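Long-range contacts in dally-like, isoform A (Drosophila melanogaster, PDB 6XTZ), which shields the palmitoleate lipid of Wnt to enable signalling at a distance, probably as a GPI-anchored cell-surface proteoglycan of the glypican family: residues 73-77 with 214-218; 95-99 with 125-129; 36-40 with 49-55; 260-264 with 498-502. The protein carries 5 engineered substitutions. Where two conformers were deposited one is given. Residues are numbered along the deposited sequence.

The four contacts are spread along the elongated, all-helical glypican core, and three of them share the long helix 51-110. Contact 3 lies at the start of that helix, contact 1 further along and contact 2 in its far part, where the palmitoleoyl serine is bound; the centres of contacts 2 and 3 are about 66 Å apart, on opposite sides of the chain's centre. Contact 1 lies between them, its centre about 33 Å from those of both. Contact 4 joins the two parts of the chain on either side of the unmodelled residues 324-437. It touches contact 1, V217 CG1 lying 3.8 Å from Q262 NE2, whereas the nearest atoms of contacts 2 and 4 are about 32 Å apart.

Contact 1: 73-77 with 214-218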
loop_
_atom_site.group_PDB
_atom_site.type_symbol
_atom_site.label_atom_id
_atom_site.label_comp_id
_atom_site.label_asym_id
_atom_site.label_seq_id
_atom_site.Cartn_x
_atom_site.Cartn_y
_atom_site.Cartn_z
ATOM N N ILE A 73 -6.940 -10.532 -6.004
ATOM C CA ILE A 73 -6.702 -9.094 -5.946
ATOM C C ILE A 73 -7.775 -8.402 -5.112
ATOM O O ILE A 73 -7.470 -7.563 -4.257
ATOM C CB ILE A 73 -6.624 -8.510 -7.367
ATOM C CG1 ILE A 73 -5.390 -9.043 -8.098
ATOM C CG2 ILE A 73 -6.599 -6.996 -7.318
ATOM C CD1 ILE A 73 -5.339 -8.662 -9.566
ATOM N N SER A 74 -9.046 -8.743 -5.344
ATOM C CA SER A 74 -10.125 -8.071 -4.626
ATOM C C SER A 74 -10.102 -8.392 -3.135
ATOM O O SER A 74 -10.481 -7.546 -2.316
ATOM C CB SER A 74 -11.479 -8.450 -5.224
ATOM O OG SER A 74 -11.766 -9.818 -5.004
ATOM N N ARG A 75 -9.668 -9.598 -2.765
ATOM C CA ARG A 75 -9.597 -9.952 -1.351
ATOM C C ARG A 75 -8.466 -9.205 -0.654
ATOM O O ARG A 75 -8.626 -8.749 0.485
ATOM C CB ARG A 75 -9.433 -11.462 -1.202
ATOM C CG ARG A 75 -9.480 -11.971 0.228
ATOM C CD ARG A 75 -10.154 -13.332 0.288
ATOM N NE ARG A 75 -9.875 -14.128 -0.905
ATOM C CZ ARG A 75 -8.831 -14.940 -1.036
ATOM N NH1 ARG A 75 -7.961 -15.072 -0.044
ATOM N NH2 ARG A 75 -8.657 -15.622 -2.159
ATOM N N MET A 76 -7.316 -9.066 -1.319
ATOM C CA MET A 76 -6.243 -8.244 -0.769
ATOM C C MET A 76 -6.663 -6.783 -0.696
ATOM O O MET A 76 -6.436 -6.109 0.316
ATOM C CB MET A 76 -4.974 -8.389 -1.609
ATOM C CG MET A 76 -3.855 -7.456 -1.169
ATOM S SD MET A 76 -2.501 -7.332 -2.348
ATOM C CE MET A 76 -3.308 -6.496 -3.711
ATOM N N SER A 77 -7.274 -6.276 -1.769
ATOM C CA SER A 77 -7.743 -4.894 -1.776
ATOM C C SER A 77 -8.769 -4.652 -0.676
ATOM O O SER A 77 -8.754 -3.602 -0.022
ATOM C CB SER A 77 -8.329 -4.550 -3.144
ATOM O OG SER A 77 -8.797 -3.213 -3.179
ATOM N N ALA A 214 -4.869 -1.202 -6.281
ATOM C CA ALA A 214 -4.961 -2.645 -6.472
ATOM C C ALA A 214 -6.313 -3.033 -7.054
ATOM O O ALA A 214 -6.396 -3.906 -7.925
ATOM C CB ALA A 214 -4.717 -3.372 -5.150
ATOM N N LYS A 215 -7.385 -2.386 -6.591
ATOM C CA LYS A 215 -8.712 -2.680 -7.120
ATOM C C LYS A 215 -8.837 -2.277 -8.584
ATOM O O LYS A 215 -9.529 -2.952 -9.353
ATOM C CB LYS A 215 -9.775 -1.977 -6.277
ATOM C CG LYS A 215 -11.204 -2.370 -6.611
ATOM C CD LYS A 215 -12.186 -1.717 -5.647
ATOM C CE LYS A 215 -13.620 -2.114 -5.953
ATOM N NZ LYS A 215 -14.583 -1.470 -5.015
ATOM N N LYS A 216 -8.174 -1.191 -8.988
ATOM C CA LYS A 216 -8.244 -0.742 -10.374
ATOM C C LYS A 216 -7.508 -1.674 -11.331
ATOM O O LYS A 216 -7.805 -1.664 -12.531
ATOM C CB LYS A 216 -7.681 0.672 -10.499
ATOM C CG LYS A 216 -8.534 1.751 -9.854
ATOM C CD LYS A 216 -9.785 2.020 -10.670
ATOM C CE LYS A 216 -10.572 3.190 -10.105
ATOM N NZ LYS A 216 -11.776 3.495 -10.928
ATOM N N VAL A 217 -6.557 -2.471 -10.836
ATOM C CA VAL A 217 -5.872 -3.436 -11.688
ATOM C C VAL A 217 -6.849 -4.467 -12.237
ATOM O O VAL A 217 -6.599 -5.062 -13.291
ATOM C CB VAL A 217 -4.713 -4.099 -10.907
ATOM C CG1 VAL A 217 -3.979 -5.119 -11.763
ATOM C CG2 VAL A 217 -3.741 -3.042 -10.415
ATOM N N LEU A 218 -7.981 -4.671 -11.557
ATOM C CA LEU A 218 -9.001 -5.597 -12.038
ATOM C C LEU A 218 -9.600 -5.166 -13.371
ATOM O O LEU A 218 -10.194 -5.997 -14.065
ATOM C CB LEU A 218 -10.117 -5.734 -10.999
ATOM C CG LEU A 218 -9.741 -6.321 -9.640
ATOM C CD1 LEU A 218 -10.927 -6.266 -8.690
ATOM C CD2 LEU A 218 -9.253 -7.745 -9.799
#
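I73, on the long helix 51-110, together with A214, on helix 185-216, and L218, a few residues further on, make up most of this buried contact. The side chain of I73 reaches across to the other segment: its CG2 sits 3.2 Å from A214 O, its CB 3.7 Å from L218 CD2, and its CD1 4.4 Å from V217 CG1. L218 also extends beside S74, with CD1 4.1 Å from S74 CB. The small methyl of A214 allows the backbones to come close, and S77 and K215 have their CA atoms 5.9 Å apart. A214 CB meets M76 CE at 3.7 Å and S77 CB at 4.3 Å, while S77 OG lies 3.5 Å from K215 CB.

Polar groups at the edge are turned to other partners: S74 OG bonds to K70 O within its own helix, and the amine of K215 leads away. F459 and W460 of helix 459-467 pack on I73 and M76, on the 51-110 side, whereas V217 touches F265 of helix 263-283 and M519 of helix 513-538. The contact between the two segments therefore depends on shape and apolar burial, with small residues setting how near the backbones come and aliphatic ones filling the space between them.

Contact 2: 95-99 with 125-129. With O18 (O-palmitoleoyl serine), chain H.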
loop_
_atom_site.group_PDB
_atom_site.type_symbol
_atom_site.label_atom_id
_atom_site.label_comp_id
_atom_site.label_asym_id
_atom_site.label_seq_id
_atom_site.Cartn_x
_atom_site.Cartn_y
_atom_site.Cartn_z
ATOM N N LEU A 95 -7.952 10.714 19.063
ATOM C CA LEU A 95 -7.696 12.149 19.065
ATOM C C LEU A 95 -8.781 12.899 19.831
ATOM O O LEU A 95 -8.482 13.757 20.670
ATOM C CB LEU A 95 -7.602 12.655 17.625
ATOM C CG LEU A 95 -6.577 13.738 17.305
ATOM C CD1 LEU A 95 -5.196 13.315 17.773
ATOM C CD2 LEU A 95 -6.571 14.012 15.810
ATOM N N LYS A 96 -10.049 12.586 19.553
ATOM C CA LYS A 96 -11.150 13.260 20.235
ATOM C C LYS A 96 -11.166 12.934 21.723
ATOM O O LYS A 96 -11.455 13.804 22.552
ATOM C CB LYS A 96 -12.481 12.878 19.586
ATOM C CG LYS A 96 -12.684 13.452 18.192
ATOM C CD LYS A 96 -13.932 12.882 17.534
ATOM C CE LYS A 96 -14.344 13.699 16.319
ATOM N NZ LYS A 96 -13.263 13.784 15.300
ATOM N N GLU A 97 -10.862 11.684 22.080
ATOM C CA GLU A 97 -10.810 11.311 23.489
ATOM C C GLU A 97 -9.670 12.016 24.213
ATOM O O GLU A 97 -9.755 12.244 25.424
ATOM C CB GLU A 97 -10.669 9.795 23.626
ATOM C CG GLU A 97 -11.922 9.018 23.250
ATOM C CD GLU A 97 -11.675 7.524 23.135
ATOM O OE1 GLU A 97 -12.205 6.903 22.189
ATOM O OE2 GLU A 97 -10.948 6.974 23.989
ATOM N N SER A 98 -8.604 12.369 23.493
ATOM C CA SER A 98 -7.489 13.062 24.124
ATOM C C SER A 98 -7.847 14.508 24.436
ATOM O O SER A 98 -7.518 15.010 25.515
ATOM C CB SER A 98 -6.254 12.992 23.230
ATOM O OG SER A 98 -5.846 11.650 23.050
ATOM N N ARG A 99 -8.527 15.189 23.508
ATOM C CA ARG A 99 -8.937 16.571 23.741
ATOM C C ARG A 99 -9.741 16.704 25.029
ATOM O O ARG A 99 -9.573 17.673 25.780
ATOM C CB ARG A 99 -9.749 17.081 22.549
ATOM C CG ARG A 99 -10.405 18.432 22.778
ATOM C CD ARG A 99 -11.593 18.638 21.853
ATOM N NE ARG A 99 -11.190 18.870 20.469
ATOM C CZ ARG A 99 -11.101 20.074 19.913
ATOM N NH1 ARG A 99 -11.388 21.157 20.623
ATOM N NH2 ARG A 99 -10.727 20.197 18.647
ATOM N N PHE A 125 -5.925 21.690 18.921
ATOM C CA PHE A 125 -6.490 20.368 18.668
ATOM C C PHE A 125 -7.337 20.364 17.403
ATOM O O PHE A 125 -7.292 19.408 16.621
ATOM C CB PHE A 125 -7.319 19.911 19.867
ATOM C CG PHE A 125 -6.569 19.031 20.820
ATOM C CD1 PHE A 125 -6.497 17.665 20.606
ATOM C CD2 PHE A 125 -5.938 19.566 21.932
ATOM C CE1 PHE A 125 -5.809 16.847 21.481
ATOM C CE2 PHE A 125 -5.247 18.754 22.812
ATOM C CZ PHE A 125 -5.182 17.392 22.584
ATOM N N LYS A 126 -8.112 21.429 17.184
ATOM C CA LYS A 126 -8.933 21.516 15.982
ATOM C C LYS A 126 -8.070 21.478 14.725
ATOM O O LYS A 126 -8.424 20.819 13.740
ATOM C CB LYS A 126 -9.782 22.787 16.020
ATOM C CG LYS A 126 -10.803 22.889 14.898
ATOM C CD LYS A 126 -11.695 24.111 15.069
ATOM C CE LYS A 126 -10.885 25.398 15.041
ATOM N NZ LYS A 126 -11.748 26.603 15.197
ATOM N N GLU A 127 -6.929 22.170 14.745
ATOM C CA GLU A 127 -6.013 22.111 13.610
ATOM C C GLU A 127 -5.416 20.717 13.459
ATOM O O GLU A 127 -5.239 20.231 12.336
ATOM C CB GLU A 127 -4.905 23.151 13.770
ATOM C CG GLU A 127 -5.388 24.593 13.824
ATOM C CD GLU A 127 -5.646 25.186 12.449
ATOM O OE1 GLU A 127 -5.636 24.433 11.451
ATOM O OE2 GLU A 127 -5.853 26.416 12.369
ATOM N N LEU A 128 -5.098 20.061 14.577
ATOM C CA LEU A 128 -4.528 18.720 14.509
ATOM C C LEU A 128 -5.538 17.717 13.966
ATOM O O LEU A 128 -5.187 16.851 13.158
ATOM C CB LEU A 128 -4.030 18.289 15.886
ATOM C CG LEU A 128 -2.822 19.047 16.439
ATOM C CD1 LEU A 128 -2.466 18.532 17.822
ATOM C CD2 LEU A 128 -1.639 18.921 15.494
ATOM N N GLU A 129 -6.796 17.818 14.402
ATOM C CA GLU A 129 -7.833 16.939 13.871
ATOM C C GLU A 129 -8.063 17.196 12.388
ATOM O O GLU A 129 -8.287 16.258 11.615
ATOM C CB GLU A 129 -9.134 17.127 14.650
ATOM C CG GLU A 129 -9.041 16.785 16.126
ATOM C CD GLU A 129 -10.360 16.975 16.844
ATOM O OE1 GLU A 129 -11.411 16.970 16.167
ATOM O OE2 GLU A 129 -10.349 17.134 18.083
HETATM C CA O18 H . -3.319 5.779 25.994
HETATM C CB O18 H . -4.055 7.089 26.221
HETATM C C1 O18 H . -3.394 9.354 26.035
HETATM C C2 O18 H . -2.682 10.355 25.175
HETATM C C3 O18 H . -3.083 10.292 23.707
HETATM C C4 O18 H . -2.545 11.468 22.904
HETATM C C5 O18 H . -3.044 11.528 21.470
HETATM C C6 O18 H . -2.631 12.792 20.730
HETATM C C7 O18 H . -3.151 14.073 21.358
HETATM C C8 O18 H . -2.707 15.345 20.638
HETATM C C9 O18 H . -1.228 15.571 20.690
HETATM C C10 O18 H . -0.609 16.527 21.355
HETATM C C11 O18 H . -1.256 17.580 22.201
HETATM C C12 O18 H . -0.331 18.753 22.516
HETATM C C13 O18 H . -0.944 19.784 23.452
HETATM C C14 O18 H . -0.053 20.986 23.729
HETATM C C15 O18 H . 1.273 20.646 24.381
HETATM C C16 O18 H . 2.094 21.869 24.728
HETATM C C O18 H . -3.624 5.470 24.529
HETATM N N O18 H . -1.891 5.918 26.217
HETATM O OG O18 H . -3.383 8.138 25.487
HETATM O O11 O18 H . -3.913 9.606 27.090
HETATM O O O18 H . -4.045 4.364 24.199
#
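The pocket for the palmitoleoyl chain of O-palmitoleoyl serine is lined here by L95, S98 and F125, on two neighbouring helices. L95 CD1 lies 3.9 Å from O18 C6, S98 OG 3.1 Å from O18 C3, and F125 CE1 3.5 Å from O18 C8, just before the C9-C10 double bond. S98 OG is hydrogen-bonded to L94 O, the preceding turn of its own helix, which satisfies the hydroxyl beside the lipid.

The segments run antiparallel, at 176° with axes 10.8 Å apart, a pairing of helices 51-110 and 118-134 in the all-helical glypican core that gives the acyl chain a wall from each helix. L95 CD2 also packs at 3.7 Å on E129 CG, and F197 of helix 185-216 touches both L95 and L128.

Away from the lipid the pairing becomes polar. R99 binds E129 OE2 through NE and NH2, both at 3.1 Å, in a salt bridge near the guanidinium plane. K96 NZ adds a long salt bridge to E129 OE1 at 3.8 Å. R99 also covers a face of the F125 ring, its CA forming a CH-pi contact 4.0 Å from the ring centroid.

Contact 3: 36-40 with 49-55; sequences VLRYC and CTYNMET
A single carboxylate, that of E54, gathers three successive backbone amides from an irregular loop. R38 N donates to E54 OE1 at 2.9 Å, Y39 N and C40 N to E54 OE2 at 2.6 and 2.8 Å. Across loop 36-40, V36 has phi/psi -136/6, L37 is extended (-67/137), R38 and Y39 turn in (-84/-35 and -116/-46), and C40 opens out (-73/164), bringing the three N-H groups to one side. E54 meets them with a side chain extended through chi1 and chi2 (both t), the carboxylate turned at chi3 38°.

The CA atoms come nearest at L37 and Y51 (5.7 Å). L37 (chi1 m, chi2 t) puts CD2 3.5 Å from T50 O and CD1 4.3 Å from C49 CB, and V36 O lies 3.4 Å from Y51 CD1 at the ring edge. R38 (m, t, m) swings its guanidinium past Y51 (chi1 t), whose OH lies over one face, 3.1 Å from NE, while NH2 comes 2.9 Å from T55 OG1. A water links R38 NE (2.9 Å) to E54 OE1 (2.5 Å).

C49 and T50 are extended (-118/144, -97/174) and residues 51-55 helical. T50 is the N-cap: OG1 (chi1 p) accepts from M53 N at 3.2 Å, and T50 N donates weakly to M53 SD at 3.6 Å. Disulfides C40-C236 and C49-C239 tie both segments to helix 236-239, placing this capping box of helix 51-110 in the cysteine-rich end of the glypican core.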
loop_
_atom_site.group_PDB
_atom_site.type_symbol
_atom_site.label_atom_id
_atom_site.label_comp_id
_atom_site.label_asym_id
_atom_site.label_seq_id
_atom_site.Cartn_x
_atom_site.Cartn_y
_atom_site.Cartn_z
ATOM N N VAL A 36 -6.277 -26.823 -38.756
ATOM C CA VAL A 36 -6.963 -25.542 -38.620
ATOM C C VAL A 36 -6.920 -25.048 -37.180
ATOM O O VAL A 36 -7.540 -24.030 -36.847
ATOM C CB VAL A 36 -8.418 -25.638 -39.115
ATOM C CG1 VAL A 36 -8.463 -25.782 -40.631
ATOM C CG2 VAL A 36 -9.130 -26.798 -38.440
ATOM N N LEU A 37 -6.197 -25.753 -36.314
ATOM C CA LEU A 37 -6.086 -25.319 -34.928
ATOM C C LEU A 37 -5.311 -24.011 -34.844
ATOM O O LEU A 37 -4.290 -23.826 -35.512
ATOM C CB LEU A 37 -5.413 -26.393 -34.072
ATOM C CG LEU A 37 -6.198 -27.696 -33.895
ATOM C CD1 LEU A 37 -5.564 -28.567 -32.817
ATOM C CD2 LEU A 37 -7.662 -27.414 -33.577
ATOM N N ARG A 38 -5.817 -23.097 -34.016
ATOM C CA ARG A 38 -5.240 -21.767 -33.854
ATOM C C ARG A 38 -4.093 -21.731 -32.856
ATOM O O ARG A 38 -3.141 -20.966 -33.049
ATOM C CB ARG A 38 -6.318 -20.776 -33.408
ATOM C CG ARG A 38 -7.403 -20.526 -34.436
ATOM C CD ARG A 38 -8.396 -19.487 -33.941
ATOM N NE ARG A 38 -9.260 -20.004 -32.884
ATOM C CZ ARG A 38 -10.238 -19.307 -32.315
ATOM N NH1 ARG A 38 -10.477 -18.062 -32.702
ATOM N NH2 ARG A 38 -10.981 -19.856 -31.363
ATOM N N TYR A 39 -4.164 -22.528 -31.795
ATOM C CA TYR A 39 -3.192 -22.455 -30.713
ATOM C C TYR A 39 -2.379 -23.731 -30.569
ATOM O O TYR A 39 -1.152 -23.662 -30.428
ATOM C CB TYR A 39 -3.903 -22.134 -29.391
ATOM C CG TYR A 39 -4.930 -21.033 -29.514
ATOM C CD1 TYR A 39 -4.569 -19.767 -29.959
ATOM C CD2 TYR A 39 -6.259 -21.254 -29.180
ATOM C CE1 TYR A 39 -5.503 -18.756 -30.074
ATOM C CE2 TYR A 39 -7.201 -20.249 -29.290
ATOM C CZ TYR A 39 -6.817 -19.003 -29.738
ATOM O OH TYR A 39 -7.749 -17.999 -29.849
ATOM N N CYS A 40 -3.022 -24.894 -30.595
ATOM C CA CYS A 40 -2.276 -26.140 -30.557
ATOM C C CYS A 40 -1.588 -26.383 -31.895
ATOM O O CYS A 40 -1.906 -25.765 -32.915
ATOM C CB CYS A 40 -3.192 -27.318 -30.225
ATOM S SG CYS A 40 -4.211 -27.099 -28.754
ATOM N N CYS A 49 -7.974 -32.960 -31.241
ATOM C CA CYS A 49 -8.842 -31.834 -30.937
ATOM C C CYS A 49 -9.388 -31.230 -32.221
ATOM O O CYS A 49 -8.694 -31.177 -33.241
ATOM C CB CYS A 49 -8.091 -30.762 -30.141
ATOM S SG CYS A 49 -7.667 -31.267 -28.468
ATOM N N THR A 50 -10.634 -30.779 -32.162
ATOM C CA THR A 50 -11.248 -30.032 -33.247
ATOM C C THR A 50 -11.151 -28.538 -32.960
ATOM O O THR A 50 -10.708 -28.110 -31.893
ATOM C CB THR A 50 -12.709 -30.447 -33.435
ATOM O OG1 THR A 50 -13.467 -30.055 -32.284
ATOM C CG2 THR A 50 -12.816 -31.955 -33.612
ATOM N N TYR A 51 -11.577 -27.741 -33.941
ATOM C CA TYR A 51 -11.573 -26.292 -33.771
ATOM C C TYR A 51 -12.541 -25.861 -32.675
ATOM O O TYR A 51 -12.266 -24.907 -31.937
ATOM C CB TYR A 51 -11.924 -25.617 -35.095
ATOM C CG TYR A 51 -11.767 -24.113 -35.101
ATOM C CD1 TYR A 51 -10.573 -23.524 -35.498
ATOM C CD2 TYR A 51 -12.819 -23.282 -34.738
ATOM C CE1 TYR A 51 -10.428 -22.150 -35.518
ATOM C CE2 TYR A 51 -12.683 -21.908 -34.757
ATOM C CZ TYR A 51 -11.486 -21.348 -35.147
ATOM O OH TYR A 51 -11.351 -19.980 -35.166
ATOM N N ASN A 52 -13.678 -26.551 -32.552
ATOM C CA ASN A 52 -14.645 -26.192 -31.519
ATOM C C ASN A 52 -14.172 -26.623 -30.137
ATOM O O ASN A 52 -14.420 -25.926 -29.148
ATOM C CB ASN A 52 -16.005 -26.809 -31.838
ATOM C CG ASN A 52 -16.623 -26.240 -33.100
ATOM O OD1 ASN A 52 -16.538 -25.038 -33.360
ATOM N ND2 ASN A 52 -17.243 -27.103 -33.897
ATOM N N MET A 53 -13.496 -27.771 -30.041
ATOM C CA MET A 53 -12.936 -28.184 -28.758
ATOM C C MET A 53 -11.864 -27.209 -28.293
ATOM O O MET A 53 -11.789 -26.872 -27.106
ATOM C CB MET A 53 -12.362 -29.596 -28.864
ATOM C CG MET A 53 -13.396 -30.672 -29.122
ATOM S SD MET A 53 -12.616 -32.255 -29.476
ATOM C CE MET A 53 -11.621 -32.482 -28.005
ATOM N N GLU A 54 -11.028 -26.740 -29.220
ATOM C CA GLU A 54 -9.980 -25.789 -28.871
ATOM C C GLU A 54 -10.570 -24.463 -28.407
ATOM O O GLU A 54 -10.069 -23.855 -27.455
ATOM C CB GLU A 54 -9.054 -25.577 -30.067
ATOM C CG GLU A 54 -7.835 -24.731 -29.764
ATOM C CD GLU A 54 -7.040 -24.398 -31.007
ATOM O OE1 GLU A 54 -7.658 -24.156 -32.066
ATOM O OE2 GLU A 54 -5.795 -24.381 -30.926
ATOM N N THR A 55 -11.635 -24.002 -29.065
ATOM C CA THR A 55 -12.245 -22.731 -28.685
ATOM C C THR A 55 -12.862 -22.808 -27.294
ATOM O O THR A 55 -12.715 -21.877 -26.492
ATOM C CB THR A 55 -13.295 -22.318 -29.717
ATOM O OG1 THR A 55 -12.681 -22.214 -31.008
ATOM C CG2 THR A 55 -13.911 -20.977 -29.347
HETATM O O HOH W 1 -9.656 -22.726 -31.946
#

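Contact 4: 260-264 with 498-502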
loop_
_atom_site.group_PDB
_atom_site.type_symbol
_atom_site.label_atom_id
_atom_site.label_comp_id
_atom_site.label_asym_id
_atom_site.label_seq_id
_atom_site.Cartn_x
_atom_site.Cartn_y
_atom_site.Cartn_z
ATOM N N HIS A 260 2.047 -9.834 -17.499
ATOM C CA HIS A 260 3.262 -9.032 -17.591
ATOM C C HIS A 260 2.987 -7.539 -17.479
ATOM O O HIS A 260 3.909 -6.776 -17.174
ATOM C CB HIS A 260 3.998 -9.325 -18.899
ATOM C CG HIS A 260 5.361 -8.711 -18.971
ATOM N ND1 HIS A 260 6.356 -9.004 -18.062
ATOM C CD2 HIS A 260 5.891 -7.812 -19.833
ATOM C CE1 HIS A 260 7.442 -8.316 -18.367
ATOM N NE2 HIS A 260 7.187 -7.585 -19.436
ATOM N N TYR A 261 1.746 -7.104 -17.712
ATOM C CA TYR A 261 1.406 -5.701 -17.520
ATOM C C TYR A 261 1.553 -5.260 -16.069
ATOM O O TYR A 261 1.478 -4.057 -15.793
ATOM C CB TYR A 261 -0.020 -5.431 -18.008
ATOM C CG TYR A 261 -1.102 -6.152 -17.231
ATOM C CD1 TYR A 261 -1.505 -7.434 -17.585
ATOM C CD2 TYR A 261 -1.730 -5.544 -16.150
ATOM C CE1 TYR A 261 -2.496 -8.094 -16.878
ATOM C CE2 TYR A 261 -2.720 -6.196 -15.440
ATOM C CZ TYR A 261 -3.099 -7.469 -15.807
ATOM O OH TYR A 261 -4.085 -8.114 -15.098
ATOM N N GLN A 262 1.760 -6.197 -15.146
ATOM C CA GLN A 262 1.949 -5.906 -13.734
ATOM C C GLN A 262 3.419 -5.852 -13.336
ATOM O O GLN A 262 3.722 -5.846 -12.139
ATOM C CB GLN A 262 1.230 -6.955 -12.884
ATOM C CG GLN A 262 -0.252 -7.081 -13.165
ATOM C CD GLN A 262 -0.867 -8.294 -12.494
ATOM O OE1 GLN A 262 -0.161 -9.143 -11.954
ATOM N NE2 GLN A 262 -2.189 -8.380 -12.527
ATOM N N HIS A 263 4.335 -5.810 -14.307
ATOM C CA HIS A 263 5.758 -5.933 -13.994
ATOM C C HIS A 263 6.252 -4.749 -13.174
ATOM O O HIS A 263 6.772 -4.922 -12.065
ATOM C CB HIS A 263 6.575 -6.074 -15.279
ATOM C CG HIS A 263 8.019 -6.383 -15.040
ATOM N ND1 HIS A 263 8.468 -7.651 -14.735
ATOM C CD2 HIS A 263 9.115 -5.586 -15.044
ATOM C CE1 HIS A 263 9.779 -7.623 -14.572
ATOM N NE2 HIS A 263 10.196 -6.383 -14.752
ATOM N N GLU A 264 6.125 -3.537 -13.728
ATOM C CA GLU A 264 6.500 -2.332 -12.996
ATOM C C GLU A 264 5.700 -2.204 -11.709
ATOM O O GLU A 264 6.247 -1.851 -10.658
ATOM C CB GLU A 264 6.283 -1.095 -13.870
ATOM C CG GLU A 264 7.318 -0.875 -14.956
ATOM C CD GLU A 264 6.896 0.201 -15.940
ATOM O OE1 GLU A 264 6.048 -0.091 -16.811
ATOM O OE2 GLU A 264 7.399 1.340 -15.833
ATOM N N THR A 498 12.754 -13.314 -15.760
ATOM C CA THR A 498 12.591 -12.103 -14.968
ATOM C C THR A 498 12.781 -10.847 -15.809
ATOM O O THR A 498 12.889 -9.749 -15.248
ATOM C CB THR A 498 13.568 -12.084 -13.786
ATOM O OG1 THR A 498 14.909 -12.228 -14.269
ATOM C CG2 THR A 498 13.256 -13.216 -12.815
ATOM N N GLU A 499 12.826 -10.980 -17.131
ATOM C CA GLU A 499 13.050 -9.840 -18.004
ATOM C C GLU A 499 11.810 -8.952 -18.063
ATOM O O GLU A 499 10.697 -9.361 -17.720
ATOM C CB GLU A 499 13.421 -10.311 -19.412
ATOM C CG GLU A 499 14.633 -11.226 -19.458
ATOM C CD GLU A 499 15.924 -10.500 -19.143
ATOM O OE1 GLU A 499 16.140 -9.402 -19.699
ATOM O OE2 GLU A 499 16.720 -11.021 -18.334
ATOM N N HIS A 500 12.019 -7.719 -18.510
ATOM C CA HIS A 500 10.950 -6.739 -18.682
ATOM C C HIS A 500 10.809 -6.467 -20.175
ATOM O O HIS A 500 11.598 -5.721 -20.759
ATOM C CB HIS A 500 11.251 -5.461 -17.904
ATOM C CG HIS A 500 10.159 -4.437 -17.971
ATOM N ND1 HIS A 500 8.908 -4.709 -18.482
ATOM C CD2 HIS A 500 10.134 -3.139 -17.586
ATOM C CE1 HIS A 500 8.159 -3.622 -18.410
ATOM N NE2 HIS A 500 8.880 -2.656 -17.870
ATOM N N GLY A 501 9.804 -7.081 -20.792
ATOM C CA GLY A 501 9.526 -6.891 -22.203
ATOM C C GLY A 501 9.670 -8.134 -23.054
ATOM O O GLY A 501 9.412 -8.068 -24.261
ATOM N N SER A 502 10.077 -9.262 -22.475
ATOM C CA SER A 502 10.246 -10.499 -23.220
ATOM C C SER A 502 9.835 -11.671 -22.344
ATOM O O SER A 502 9.742 -11.558 -21.118
ATOM C CB SER A 502 11.693 -10.677 -23.699
ATOM O OG SER A 502 12.579 -10.841 -22.604
#
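This is a surface contact in which a loop lies against the start of a helix: residues 498-502, between helices 459-467 and 513-538, meet the short 3-10 turn and first residues of helix 263-283. Three histidines form its centre. H500 makes an offset stack with H263, the ring centroids 4.4 Å apart and the planes inclined by 29°; their closest atoms, H263 CD2 and H500 CG, are 3.3 Å apart. The H260 ring is oblique to that of H500, at 65° with centroids 5.4 Å apart. H260 NE2 accepts a hydrogen bond from G501 N at 3.0 Å, which leaves the proton of this ring on ND1. G501 has phi/psi of 117/-2, where a side chain would collide with the preceding carbonyl, so glycine suits this turn. At the periphery, E264 CG lies 3.8 Å from H500 NE2. Buried beneath, H260 also touches N509 and A511. The result is an aromatic cluster of three histidines that joins the loop to the start of helix 263-283.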